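Local coordinates for protein cytochrome P450 (Novosphingobium aromaticivorans, PDB 3OFT) that binds a haem group as a member of the cytochrome P450 family (CYP101C1), with (2R,5R)-hexane-2,5-diol held in a nearby pocket, at residues A[1-4]-A[5-8]; A[49-53]-A[54-58]; A[71-75]-A[76-80]; A[305-308]-A[309-312]; A[334-337]-A[338-342]. All blocks are in the same frame, centred on the assembly; numbering follows the deposited sequence.

Interaction 1 of 5, residues A[1-4]-A[5-8]; sequences MIPA and HVPA
P3 to V6 form a type I beta turn, which reverses the N-terminal arm ahead of strand 11-12. The turn is closed by a hydrogen bond from V6 N to P3 O of 3.1 Å. It is fairly straight at the hydrogen (161°), but the donor stands well above the P3 carbonyl plane.

Inside the turn, the P3 ring and the V6 side chain lie side by side and point the same way, with P3 CD and V6 CG2 4.0 Å apart. The H5 ring packs against the same proline. Its CG falls between the backbone N and the carbonyl carbon (chi1 56°), which folds the imidazole back over the turn. CD2 and NE2 then both reach P3 CB, NE2 at 3.5 Å. V6 CG2 sits over the centre of one ring face of H5, 4.2 Å above its plane, so the valine branch is wedged between proline and imidazole. H5 ND1 is hydrogen-bonded to T297 O, which holds the rotation of the imidazole.

V6 is the buried member of the group: it also packs on W41 of strand 39-42 and on V11 of strand 11-12. I2 meets V6 from the far side at about a right angle. I2 CG2 lies 3.7 Å from V6 CB and is also 3.5 Å from V6 O.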
loop_
_atom_site.group_PDB
_atom_site.type_symbol
_atom_site.label_atom_id
_atom_site.label_comp_id
_atom_site.label_asym_id
_atom_site.label_seq_id
_atom_site.Cartn_x
_atom_site.Cartn_y
_atom_site.Cartn_z
ATOM N N MET A 1 21.687 23.766 3.686
ATOM C CA MET A 1 22.999 23.754 2.983
ATOM C C MET A 1 23.216 22.376 2.340
ATOM O O MET A 1 22.652 21.383 2.785
ATOM C CB MET A 1 24.140 24.116 3.935
ATOM C CG MET A 1 23.988 25.515 4.645
ATOM S SD MET A 1 24.296 26.971 3.603
ATOM C CE MET A 1 22.633 27.654 3.388
ATOM N N ILE A 2 24.043 22.314 1.306
ATOM C CA ILE A 2 24.168 21.107 0.499
ATOM C C ILE A 2 25.416 20.286 0.890
ATOM O O ILE A 2 26.518 20.827 0.893
ATOM C CB ILE A 2 24.209 21.522 -1.001
ATOM C CG1 ILE A 2 22.958 22.343 -1.386
ATOM C CG2 ILE A 2 24.402 20.333 -1.912
ATOM C CD1 ILE A 2 21.646 21.877 -0.729
ATOM N N PRO A 3 25.258 18.980 1.214
ATOM C CA PRO A 3 26.488 18.257 1.587
ATOM C C PRO A 3 27.474 18.208 0.417
ATOM O O PRO A 3 27.058 18.268 -0.746
ATOM C CB PRO A 3 25.986 16.847 1.921
ATOM C CG PRO A 3 24.542 17.030 2.281
ATOM C CD PRO A 3 24.059 18.145 1.384
ATOM N N ALA A 4 28.766 18.088 0.719
ATOM C CA ALA A 4 29.784 18.076 -0.339
ATOM C C ALA A 4 29.595 17.027 -1.451
ATOM O O ALA A 4 29.963 17.280 -2.609
ATOM C CB ALA A 4 31.207 17.971 0.277
ATOM N N HIS A 5 29.051 15.846 -1.134
ATOM C CA HIS A 5 28.973 14.781 -2.139
ATOM C C HIS A 5 27.724 14.949 -3.038
ATOM O O HIS A 5 27.444 14.115 -3.854
ATOM C CB HIS A 5 28.950 13.391 -1.450
ATOM C CG HIS A 5 27.844 13.249 -0.456
ATOM N ND1 HIS A 5 26.850 12.293 -0.562
ATOM C CD2 HIS A 5 27.542 13.985 0.634
ATOM C CE1 HIS A 5 26.007 12.424 0.450
ATOM N NE2 HIS A 5 26.390 13.460 1.174
ATOM N N VAL A 6 26.943 16.005 -2.826
ATOM C CA VAL A 6 25.756 16.260 -3.626
ATOM C C VAL A 6 26.078 17.347 -4.649
ATOM O O VAL A 6 26.252 18.514 -4.275
ATOM C CB VAL A 6 24.600 16.737 -2.749
ATOM C CG1 VAL A 6 23.398 17.178 -3.608
ATOM C CG2 VAL A 6 24.213 15.631 -1.717
ATOM N N PRO A 7 26.133 16.978 -5.945
ATOM C CA PRO A 7 26.377 18.009 -6.966
ATOM C C PRO A 7 25.267 19.026 -6.984
ATOM O O PRO A 7 24.085 18.668 -6.788
ATOM C CB PRO A 7 26.410 17.223 -8.269
ATOM C CG PRO A 7 26.667 15.813 -7.885
ATOM C CD PRO A 7 26.040 15.630 -6.529
ATOM N N ALA A 8 25.630 20.295 -7.181
ATOM C CA ALA A 8 24.649 21.366 -7.200
ATOM C C ALA A 8 23.494 21.083 -8.156
ATOM O O ALA A 8 22.348 21.427 -7.853
ATOM C CB ALA A 8 25.302 22.719 -7.574
#

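Interaction 2 of 5, residues A[49-53]-A[54-58]; sequences WIAAR and GDVVR
R53 and D55 meet through a salt bridge across the first residues of helix 54-62, with R53 NH1 2.9 Å from D55 OD2. OD2 lies in the guanidinium plane and appears to receive the N-H on its syn lone pair. The two flat groups are modelled nearly coplanar (11° apart), but this is less certain because the other oxygen, OD1, sits implausibly close to the R53 chain. A chi1 of 57° swings the D55 carboxylate back toward R53. V56 CG2 covers one face of the guanidinium, 3.6 Å from R53 NH1.

R53 is the N-cap residue of helix 54-62. Its O opens the helical bonding by accepting V57 N at 3.0 Å (173°), with a weak second bond from V56 N. The hydrophobic face of the first turn closes on A51, whose CB packs against V57 CG2 at 3.8 Å and against V56 CG1 at 4.0 Å. A51 O is buried here and has no polar partner in the model.

Farther out, R53 NH2 forms a salt bridge with D294, so the guanidinium is gripped from two directions. D314 OD2 accepts a hydrogen bond from G54 N in the first turn of the helix. The strand-to-helix junction thus stands at the end of strand 48-51, which lies between strands 39-42 and 303-307 in the mixed sheet, while V57 packs on L310 of helix 309-312.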
loop_
_atom_site.group_PDB
_atom_site.type_symbol
_atom_site.label_atom_id
_atom_site.label_comp_id
_atom_site.label_asym_id
_atom_site.label_seq_id
_atom_site.Cartn_x
_atom_site.Cartn_y
_atom_site.Cartn_z
ATOM N N TRP A 49 17.909 11.873 -0.462
ATOM C CA TRP A 49 17.846 11.552 -1.866
ATOM C C TRP A 49 16.450 11.133 -2.286
ATOM O O TRP A 49 15.666 10.607 -1.481
ATOM C CB TRP A 49 18.815 10.422 -2.239
ATOM C CG TRP A 49 20.300 10.690 -1.981
ATOM C CD1 TRP A 49 21.035 10.281 -0.891
ATOM C CD2 TRP A 49 21.209 11.386 -2.842
ATOM N NE1 TRP A 49 22.346 10.697 -1.036
ATOM C CE2 TRP A 49 22.471 11.384 -2.214
ATOM C CE3 TRP A 49 21.071 12.033 -4.080
ATOM C CZ2 TRP A 49 23.611 11.955 -2.813
ATOM C CZ3 TRP A 49 22.202 12.632 -4.664
ATOM C CH2 TRP A 49 23.452 12.594 -4.015
ATOM N N ILE A 50 16.149 11.361 -3.556
ATOM C CA ILE A 50 14.933 10.817 -4.167
ATOM C C ILE A 50 15.331 10.112 -5.475
ATOM O O ILE A 50 15.992 10.723 -6.360
ATOM C CB ILE A 50 13.853 11.887 -4.500
ATOM C CG1 ILE A 50 13.375 12.653 -3.262
ATOM C CG2 ILE A 50 12.686 11.211 -5.238
ATOM C CD1 ILE A 50 12.544 13.968 -3.553
ATOM N N ALA A 51 14.951 8.843 -5.619
ATOM C CA ALA A 51 15.227 8.142 -6.873
ATOM C C ALA A 51 14.177 8.619 -7.883
ATOM O O ALA A 51 12.998 8.579 -7.582
ATOM C CB ALA A 51 15.169 6.657 -6.679
ATOM N N ALA A 52 14.614 9.083 -9.061
ATOM C CA ALA A 52 13.758 9.851 -9.952
ATOM C C ALA A 52 13.768 9.332 -11.386
ATOM O O ALA A 52 13.415 10.049 -12.315
ATOM C CB ALA A 52 14.140 11.345 -9.897
ATOM N N ARG A 53 14.191 8.094 -11.556
ATOM C CA ARG A 53 14.111 7.427 -12.866
ATOM C C ARG A 53 13.931 5.963 -12.601
ATOM O O ARG A 53 14.469 5.417 -11.613
ATOM C CB ARG A 53 15.404 7.640 -13.662
ATOM C CG ARG A 53 15.330 7.194 -15.147
ATOM C CD ARG A 53 16.695 6.610 -15.545
ATOM N NE ARG A 53 17.668 7.650 -15.392
ATOM C CZ ARG A 53 18.932 7.523 -15.026
ATOM N NH1 ARG A 53 19.500 6.359 -14.755
ATOM N NH2 ARG A 53 19.625 8.621 -14.939
ATOM N N GLY A 54 13.201 5.305 -13.503
ATOM C CA GLY A 54 12.805 3.923 -13.294
ATOM C C GLY A 54 13.912 2.976 -12.916
ATOM O O GLY A 54 13.758 2.201 -11.987
ATOM N N ASP A 55 15.011 2.984 -13.662
ATOM C CA ASP A 55 16.068 2.000 -13.404
ATOM C C ASP A 55 16.745 2.207 -12.044
ATOM O O ASP A 55 17.151 1.241 -11.410
ATOM C CB ASP A 55 17.146 1.994 -14.501
ATOM C CG ASP A 55 17.793 3.344 -14.689
ATOM O OD1 ASP A 55 17.064 4.306 -14.965
ATOM O OD2 ASP A 55 19.033 3.466 -14.579
ATOM N N VAL A 56 16.827 3.464 -11.598
ATOM C CA VAL A 56 17.409 3.813 -10.300
ATOM C C VAL A 56 16.482 3.362 -9.173
ATOM O O VAL A 56 16.925 2.722 -8.232
ATOM C CB VAL A 56 17.719 5.346 -10.216
ATOM C CG1 VAL A 56 18.331 5.694 -8.855
ATOM C CG2 VAL A 56 18.704 5.731 -11.351
ATOM N N VAL A 57 15.182 3.656 -9.302
ATOM C CA VAL A 57 14.161 3.216 -8.310
ATOM C C VAL A 57 14.268 1.742 -8.154
ATOM O O VAL A 57 14.398 1.212 -7.021
ATOM C CB VAL A 57 12.702 3.526 -8.767
ATOM C CG1 VAL A 57 11.646 2.913 -7.762
ATOM C CG2 VAL A 57 12.491 5.020 -8.844
ATOM N N ARG A 58 14.230 1.044 -9.296
ATOM C CA ARG A 58 14.237 -0.420 -9.260
ATOM C C ARG A 58 15.539 -1.023 -8.637
ATOM O O ARG A 58 15.489 -1.990 -7.833
ATOM C CB ARG A 58 13.973 -0.976 -10.667
ATOM C CG ARG A 58 13.903 -2.454 -10.728
ATOM C CD ARG A 58 12.594 -2.963 -10.172
ATOM N NE ARG A 58 12.456 -4.400 -10.463
ATOM C CZ ARG A 58 11.306 -5.072 -10.423
ATOM N NH1 ARG A 58 10.193 -4.444 -10.101
ATOM N NH2 ARG A 58 11.284 -6.373 -10.678
#

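Interaction 3 of 5, residues A[71-75]-A[76-80]; sequences CLAVT and PGLGK
L72 and L78 touch on one side of a compact loop that leads through a type II beta turn, T75 to L78, into helix 78-82. The helix probably corresponds to the short B' helix of cytochromes P450. P76 and G77 occupy the two central positions of the turn, and G77 has the positive phi (87°) usual at the third one.

The polar contacts run through one water enclosed by the loop backbone. It is hydrogen-bonded to C71 O (2.9 Å), to T75 O (2.7 Å) and, as acceptor, to G79 N (3.1 Å), tying both ends of the loop to the start of the helix. At the C71 carbonyl, a weak bond from A73 N closes a classic gamma turn centred on L72.

Close backbone packing comes next. G79, with no side chain, lets L72 CB approach its CA to 3.6 Å. C71 O comes up to the same CA.

Apolar contacts gather on one side of the loop. L72 and L78 cross at about a right angle, their CD2 methyls 3.5 Å apart. L72 also touches the bound (2R,5R)-hexane-2,5-diol, so the loop forms part of that pocket's wall. The other branch of L78 turns back over the middle of the loop: its CD1 rests 3.6 Å from A73 CB and 4.1 Å from T75 CB.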
loop_
_atom_site.group_PDB
_atom_site.type_symbol
_atom_site.label_atom_id
_atom_site.label_comp_id
_atom_site.label_asym_id
_atom_site.label_seq_id
_atom_site.Cartn_x
_atom_site.Cartn_y
_atom_site.Cartn_z
ATOM N N CYS A 71 15.047 2.604 8.905
ATOM C CA CYS A 71 14.583 3.988 9.170
ATOM C C CYS A 71 13.035 4.176 9.092
ATOM O O CYS A 71 12.469 5.026 9.792
ATOM C CB CYS A 71 15.303 4.968 8.226
ATOM S SG CYS A 71 14.893 4.795 6.420
ATOM N N LEU A 72 12.377 3.395 8.234
ATOM C CA LEU A 72 10.915 3.464 7.964
ATOM C C LEU A 72 10.482 4.705 7.181
ATOM O O LEU A 72 9.718 4.598 6.226
ATOM C CB LEU A 72 10.037 3.312 9.226
ATOM C CG LEU A 72 8.495 3.268 9.067
ATOM C CD1 LEU A 72 8.112 2.012 8.286
ATOM C CD2 LEU A 72 7.768 3.252 10.412
ATOM N N ALA A 73 10.947 5.874 7.615
ATOM C CA ALA A 73 10.469 7.109 7.038
ATOM C C ALA A 73 11.488 8.195 7.169
ATOM O O ALA A 73 12.413 8.123 8.035
ATOM C CB ALA A 73 9.153 7.548 7.678
ATOM N N VAL A 74 11.327 9.226 6.342
ATOM C CA VAL A 74 12.141 10.427 6.502
ATOM C C VAL A 74 11.783 11.291 7.738
ATOM O O VAL A 74 12.597 12.114 8.162
ATOM C CB VAL A 74 12.197 11.295 5.196
ATOM C CG1 VAL A 74 12.736 10.440 4.015
ATOM C CG2 VAL A 74 10.855 11.879 4.896
ATOM N N THR A 75 10.592 11.113 8.314
ATOM C CA THR A 75 10.228 11.805 9.563
ATOM C C THR A 75 10.977 11.183 10.724
ATOM O O THR A 75 10.816 9.983 10.958
ATOM C CB THR A 75 8.748 11.622 9.843
ATOM O OG1 THR A 75 8.023 11.852 8.647
ATOM C CG2 THR A 75 8.275 12.588 10.893
ATOM N N PRO A 76 11.779 11.983 11.482
ATOM C CA PRO A 76 12.561 11.381 12.560
ATOM C C PRO A 76 11.665 10.793 13.641
ATOM O O PRO A 76 10.610 11.353 13.955
ATOM C CB PRO A 76 13.364 12.559 13.134
ATOM C CG PRO A 76 13.382 13.581 12.048
ATOM C CD PRO A 76 12.075 13.431 11.334
ATOM N N GLY A 77 12.112 9.672 14.204
ATOM C CA GLY A 77 11.425 9.022 15.300
ATOM C C GLY A 77 10.315 8.031 14.958
ATOM O O GLY A 77 9.898 7.269 15.830
ATOM N N LEU A 78 9.848 8.029 13.712
ATOM C CA LEU A 78 8.684 7.261 13.331
ATOM C C LEU A 78 9.055 5.770 13.384
ATOM O O LEU A 78 8.364 4.973 14.028
ATOM C CB LEU A 78 8.246 7.618 11.913
ATOM C CG LEU A 78 6.776 7.531 11.524
ATOM C CD1 LEU A 78 6.583 8.099 10.107
ATOM C CD2 LEU A 78 6.184 6.153 11.594
ATOM N N GLY A 79 10.141 5.411 12.704
ATOM C CA GLY A 79 10.621 4.019 12.712
ATOM C C GLY A 79 10.999 3.514 14.073
ATOM O O GLY A 79 10.784 2.339 14.413
ATOM N N LYS A 80 11.585 4.402 14.864
ATOM C CA LYS A 80 12.036 4.032 16.197
ATOM C C LYS A 80 10.841 3.624 17.035
ATOM O O LYS A 80 10.941 2.719 17.870
ATOM C CB LYS A 80 12.778 5.211 16.851
ATOM C CG LYS A 80 13.251 4.943 18.269
ATOM C CD LYS A 80 14.516 5.744 18.547
ATOM C CE LYS A 80 15.475 4.921 19.406
ATOM N NZ LYS A 80 15.161 5.096 20.841
HETATM O O HOH W 1 11.828 7.463 11.158
#

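Interaction 4 of 5, residues A[305-308]-A[309-312]; sequences YLPS and VLHN
P307 and S308 supply the carbonyls that start helix 309-312, a single turn that follows strand 303-307 of the mixed sheet after S308 and is probably the K' helix of the P450 fold. P307 O accepts L310 N at 3.1 Å. S308 O is used twice, by H311 N at 3.0 Å and by N312 N at 3.1 Å. The two donors reach S308 O differently: N312 N lies nearly on the line of the C=O bond (165°), whereas H311 N stands well above the carbonyl plane. The first bond, to P307 O, likewise comes from above its plane.

The polar side chains of S308 and N312 are buried, and their partners lie outside the turn. A chi1 of 62° turns S308 OG to V281 O, to which it is hydrogen-bonded. The S308 backbone pairs with V281 as well, so this residue continues the strand's hold on its neighbour up to the start of the helix. N312 is satisfied at both ends of its amide: ND2 is bonded to R276 O, and OD1 accepts T336 N of the haem-binding loop, which ties that loop to the helix. Earlier on the strand, Y305 OH is hydrogen-bonded to N383 OD1, N383 being a residue of the diol pocket.

P307 packs its ring on the first helical residues, crossing L310 at an angle. Its CG lies 3.8 Å from L310 CD2, and its CB is 4.2 Å from V309 CG1.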
loop_
_atom_site.group_PDB
_atom_site.type_symbol
_atom_site.label_atom_id
_atom_site.label_comp_id
_atom_site.label_asym_id
_atom_site.label_seq_id
_atom_site.Cartn_x
_atom_site.Cartn_y
_atom_site.Cartn_z
ATOM N N TYR A 305 14.678 8.043 -0.772
ATOM C CA TYR A 305 13.222 7.856 -0.914
ATOM C C TYR A 305 12.954 7.271 -2.300
ATOM O O TYR A 305 13.501 7.768 -3.310
ATOM C CB TYR A 305 12.513 9.199 -0.774
ATOM C CG TYR A 305 11.032 9.115 -0.473
ATOM C CD1 TYR A 305 10.097 9.468 -1.438
ATOM C CD2 TYR A 305 10.579 8.649 0.768
ATOM C CE1 TYR A 305 8.731 9.415 -1.155
ATOM C CE2 TYR A 305 9.216 8.575 1.051
ATOM C CZ TYR A 305 8.312 8.960 0.078
ATOM O OH TYR A 305 6.964 8.917 0.347
ATOM N N LEU A 306 12.121 6.234 -2.344
ATOM C CA LEU A 306 11.898 5.437 -3.548
ATOM C C LEU A 306 10.413 5.389 -3.900
ATOM O O LEU A 306 9.665 4.654 -3.264
ATOM C CB LEU A 306 12.392 4.001 -3.319
ATOM C CG LEU A 306 13.817 3.829 -2.826
ATOM C CD1 LEU A 306 14.102 2.356 -2.617
ATOM C CD2 LEU A 306 14.835 4.431 -3.829
ATOM N N PRO A 307 9.994 6.134 -4.939
ATOM C CA PRO A 307 8.616 6.126 -5.359
ATOM C C PRO A 307 8.349 5.072 -6.419
ATOM O O PRO A 307 8.893 5.139 -7.507
ATOM C CB PRO A 307 8.410 7.525 -5.915
ATOM C CG PRO A 307 9.758 7.906 -6.463
ATOM C CD PRO A 307 10.774 7.197 -5.607
ATOM N N SER A 308 7.473 4.123 -6.119
ATOM C CA SER A 308 7.159 3.077 -7.112
ATOM C C SER A 308 6.590 3.634 -8.428
ATOM O O SER A 308 6.862 3.054 -9.481
ATOM C CB SER A 308 6.222 2.007 -6.540
ATOM O OG SER A 308 4.986 2.600 -6.170
ATOM N N VAL A 309 5.865 4.754 -8.372
ATOM C CA VAL A 309 5.272 5.372 -9.571
ATOM C C VAL A 309 6.355 5.698 -10.623
ATOM O O VAL A 309 6.095 5.580 -11.808
ATOM C CB VAL A 309 4.403 6.635 -9.233
ATOM C CG1 VAL A 309 5.285 7.762 -8.677
ATOM C CG2 VAL A 309 3.572 7.126 -10.483
ATOM N N LEU A 310 7.580 6.031 -10.196
ATOM C CA LEU A 310 8.615 6.436 -11.130
ATOM C C LEU A 310 9.367 5.238 -11.727
ATOM O O LEU A 310 10.213 5.396 -12.593
ATOM C CB LEU A 310 9.557 7.419 -10.405
ATOM C CG LEU A 310 9.312 8.907 -10.644
ATOM C CD1 LEU A 310 7.972 9.368 -11.372
ATOM C CD2 LEU A 310 9.881 9.882 -9.649
ATOM N N HIS A 311 9.073 4.024 -11.270
ATOM C CA HIS A 311 9.402 2.835 -12.102
ATOM C C HIS A 311 8.249 2.496 -13.042
ATOM O O HIS A 311 8.427 2.523 -14.291
ATOM C CB HIS A 311 9.758 1.614 -11.230
ATOM C CG HIS A 311 10.114 0.384 -12.009
ATOM N ND1 HIS A 311 11.041 0.377 -13.029
ATOM C CD2 HIS A 311 9.675 -0.886 -11.896
ATOM C CE1 HIS A 311 11.139 -0.845 -13.527
ATOM N NE2 HIS A 311 10.335 -1.630 -12.844
ATOM N N ASN A 312 7.083 2.163 -12.477
ATOM C CA ASN A 312 5.934 1.737 -13.300
ATOM C C ASN A 312 5.546 2.678 -14.419
ATOM O O ASN A 312 5.207 2.216 -15.506
ATOM C CB ASN A 312 4.693 1.502 -12.479
ATOM C CG ASN A 312 4.836 0.328 -11.537
ATOM O OD1 ASN A 312 5.947 -0.022 -11.105
ATOM N ND2 ASN A 312 3.709 -0.290 -11.211
#

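Interaction 5 of 5, residues A[334-337]-A[338-342]; sequences RHTT and MGVGA. With HEM (protoporphyrin IX containing Fe), chain D.
T336 and G339 are the ends of a type I beta turn, closed by a hydrogen bond from G339 N to T336 O of 3.0 Å. The donor stands high above the carbonyl plane of T336. This turn opens the haem-binding loop of cytochromes P450, which goes on to C345, probably the thiolate ligand of the iron as in its relatives.

The side chains of the turn face different ways. M338 points to the haem: its chain curls at successive torsions (chi2 -59°, chi3 -58°), which lays CE against pyrrole B, 3.6 Å from HEM NB, with SD beside HEM C2B at 3.8 Å. It lies on the haem face opposite the iron-bound water. T337 CG2 and the G339 backbone meet the porphyrin rim, G339 N lying 3.4 Å from HEM CMA.

Away from the porphyrin, T336 and V340 cross at a slant, T336 CG2 3.9 Å from V340 CG1. H335 turns its ring edge to the turn, ND1 accepting T337 N in the ring plane at 3.3 Å. A water donates to H335 O and G339 O and accepts from M338 N.

T337 OG1 is bonded to M275 O of helix 267-277, and T336 OG1 to R58 NH1. The turn is thus lodged between helix 54-62, where W61 also touches T336 and V340, and helix 309-312, where T336 packs on H311 and H335 on N312.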
loop_
_atom_site.group_PDB
_atom_site.type_symbol
_atom_site.label_atom_id
_atom_site.label_comp_id
_atom_site.label_asym_id
_atom_site.label_seq_id
_atom_site.Cartn_x
_atom_site.Cartn_y
_atom_site.Cartn_z
ATOM N N ARG A 334 7.403 -8.083 -12.067
ATOM C CA ARG A 334 8.296 -7.289 -12.918
ATOM C C ARG A 334 8.093 -5.784 -12.795
ATOM O O ARG A 334 8.913 -5.005 -13.273
ATOM C CB ARG A 334 8.224 -7.726 -14.380
ATOM C CG ARG A 334 9.031 -9.035 -14.598
ATOM C CD ARG A 334 8.866 -9.574 -16.003
ATOM N NE ARG A 334 9.596 -8.783 -16.997
ATOM C CZ ARG A 334 9.373 -8.816 -18.316
ATOM N NH1 ARG A 334 8.420 -9.588 -18.824
ATOM N NH2 ARG A 334 10.107 -8.065 -19.128
ATOM N N HIS A 335 7.015 -5.367 -12.150
ATOM C CA HIS A 335 6.903 -3.946 -11.832
ATOM C C HIS A 335 6.990 -3.777 -10.309
ATOM O O HIS A 335 7.285 -4.737 -9.578
ATOM C CB HIS A 335 5.645 -3.305 -12.458
ATOM C CG HIS A 335 4.350 -3.903 -11.982
ATOM N ND1 HIS A 335 3.797 -3.605 -10.758
ATOM C CD2 HIS A 335 3.475 -4.727 -12.597
ATOM C CE1 HIS A 335 2.664 -4.277 -10.610
ATOM N NE2 HIS A 335 2.425 -4.931 -11.731
ATOM N N THR A 336 6.769 -2.561 -9.849
ATOM C CA THR A 336 7.189 -2.189 -8.492
ATOM C C THR A 336 6.025 -1.800 -7.586
ATOM O O THR A 336 6.243 -1.288 -6.487
ATOM C CB THR A 336 8.347 -1.153 -8.587
ATOM O OG1 THR A 336 9.424 -1.742 -9.343
ATOM C CG2 THR A 336 8.916 -0.791 -7.225
ATOM N N THR A 337 4.774 -2.080 -8.000
ATOM C CA THR A 337 3.625 -1.710 -7.140
ATOM C C THR A 337 3.778 -2.313 -5.726
ATOM O O THR A 337 3.491 -1.640 -4.723
ATOM C CB THR A 337 2.261 -2.118 -7.746
ATOM O OG1 THR A 337 2.108 -1.431 -8.986
ATOM C CG2 THR A 337 1.101 -1.711 -6.786
ATOM N N MET A 338 4.260 -3.556 -5.663
ATOM C CA MET A 338 4.387 -4.272 -4.419
ATOM C C MET A 338 5.839 -4.278 -3.900
ATOM O O MET A 338 6.147 -4.976 -2.952
ATOM C CB MET A 338 3.886 -5.708 -4.633
ATOM C CG MET A 338 2.500 -5.788 -5.299
ATOM S SD MET A 338 1.230 -4.940 -4.365
ATOM C CE MET A 338 1.362 -5.793 -2.887
ATOM N N GLY A 339 6.694 -3.467 -4.504
ATOM C CA GLY A 339 8.097 -3.394 -4.118
ATOM C C GLY A 339 8.957 -4.350 -4.909
ATOM O O GLY A 339 8.565 -4.828 -5.992
ATOM N N VAL A 340 10.145 -4.595 -4.397
ATOM C CA VAL A 340 11.115 -5.457 -5.106
ATOM C C VAL A 340 12.074 -6.176 -4.168
ATOM O O VAL A 340 12.479 -5.644 -3.132
ATOM C CB VAL A 340 11.840 -4.716 -6.289
ATOM C CG1 VAL A 340 11.733 -3.240 -6.214
ATOM C CG2 VAL A 340 13.253 -5.262 -6.682
ATOM N N GLY A 341 12.427 -7.396 -4.555
ATOM C CA GLY A 341 13.424 -8.174 -3.816
ATOM C C GLY A 341 12.903 -8.697 -2.494
ATOM O O GLY A 341 11.724 -9.078 -2.409
ATOM N N ALA A 342 13.770 -8.666 -1.467
ATOM C CA ALA A 342 13.521 -9.413 -0.222
ATOM C C ALA A 342 12.253 -8.961 0.506
ATOM O O ALA A 342 11.604 -9.771 1.101
ATOM C CB ALA A 342 14.691 -9.252 0.709
HETATM C CHA HEM D . 5.452 -4.721 2.097
HETATM C CHB HEM D . 2.598 -2.380 -1.078
HETATM C CHC HEM D . -1.230 -4.761 0.648
HETATM C CHD HEM D . 1.393 -6.237 4.396
HETATM C C1A HEM D . 5.001 -3.943 1.046
HETATM C C2A HEM D . 5.857 -3.191 0.159
HETATM C C3A HEM D . 5.106 -2.542 -0.722
HETATM C C4A HEM D . 3.706 -2.831 -0.404
HETATM C CMA HEM D . 5.654 -1.589 -1.814
HETATM C CAA HEM D . 7.413 -3.187 0.194
HETATM C CBA HEM D . 7.850 -2.197 1.250
HETATM C CGA HEM D . 9.362 -2.030 1.294
HETATM O O1A HEM D . 9.855 -1.327 2.230
HETATM O O2A HEM D . 10.127 -2.566 0.432
HETATM C C1B HEM D . 1.294 -2.825 -0.909
HETATM C C2B HEM D . 0.164 -2.473 -1.730
HETATM C C3B HEM D . -0.891 -3.150 -1.234
HETATM C C4B HEM D . -0.439 -3.930 -0.099
HETATM C CMB HEM D . 0.233 -1.511 -2.930
HETATM C CAB HEM D . -2.366 -3.175 -1.644
HETATM C CBB HEM D . -2.873 -2.413 -2.631
HETATM C C1C HEM D . -0.913 -5.391 1.816
HETATM C C2C HEM D . -1.779 -6.246 2.616
HETATM C C3C HEM D . -1.025 -6.625 3.686
HETATM C C4C HEM D . 0.317 -6.115 3.525
HETATM C CMC HEM D . -3.272 -6.568 2.287
HETATM C CAC HEM D . -1.361 -7.554 4.878
HETATM C CBC HEM D . -2.586 -7.659 5.382
HETATM C C1D HEM D . 2.700 -6.005 4.115
HETATM C C2D HEM D . 3.800 -6.382 4.991
HETATM C C3D HEM D . 5.049 -5.947 4.248
HETATM C C4D HEM D . 4.619 -5.314 3.033
HETATM C CMD HEM D . 3.710 -7.135 6.366
HETATM C CAD HEM D . 6.497 -6.156 4.780
HETATM C CBD HEM D . 7.066 -7.349 3.993
HETATM C CGD HEM D . 8.547 -7.432 4.378
HETATM O O1D HEM D . 9.132 -6.470 4.917
HETATM O O2D HEM D . 9.195 -8.447 4.100
HETATM N NA HEM D . 3.679 -3.717 0.658
HETATM N NB HEM D . 0.882 -3.746 0.032
HETATM N NC HEM D . 0.355 -5.378 2.375
HETATM N ND HEM D . 3.216 -5.364 2.994
HETATM FE FE HEM D . 2.044 -4.613 1.473
HETATM O O HOH W 2 6.116 -5.397 -7.079
HETATM O O HOH W 3 1.729 -2.719 2.898
#

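In the fold
Interactions 2 and 4 are neighbours in the mixed sheet, their centres 7 Å apart. Strands 48-51 and 303-307 are probably joined there by W49 O to Y305 N (2.8 Å) and A51 N to Y305 O (2.9 Å). Interaction 1 leans on this sheet at the surface, V6 CG2 3.9 Å from W49 CZ2. Toward the haem, interaction 5 lies about 10 Å from interaction 4, centre to centre, and forms part of the haem pocket. R58 NH1 of interaction 2 probably bonds T336 OG1 of interaction 5 (2.9 Å). Interaction 3 touches interaction 4 lightly (V74 CG1 to Y305 CD2, 4.3 Å). Its L72 side chain is about 4 Å from (2R,5R)-hexane-2,5-diol and about 7 Å from the haem.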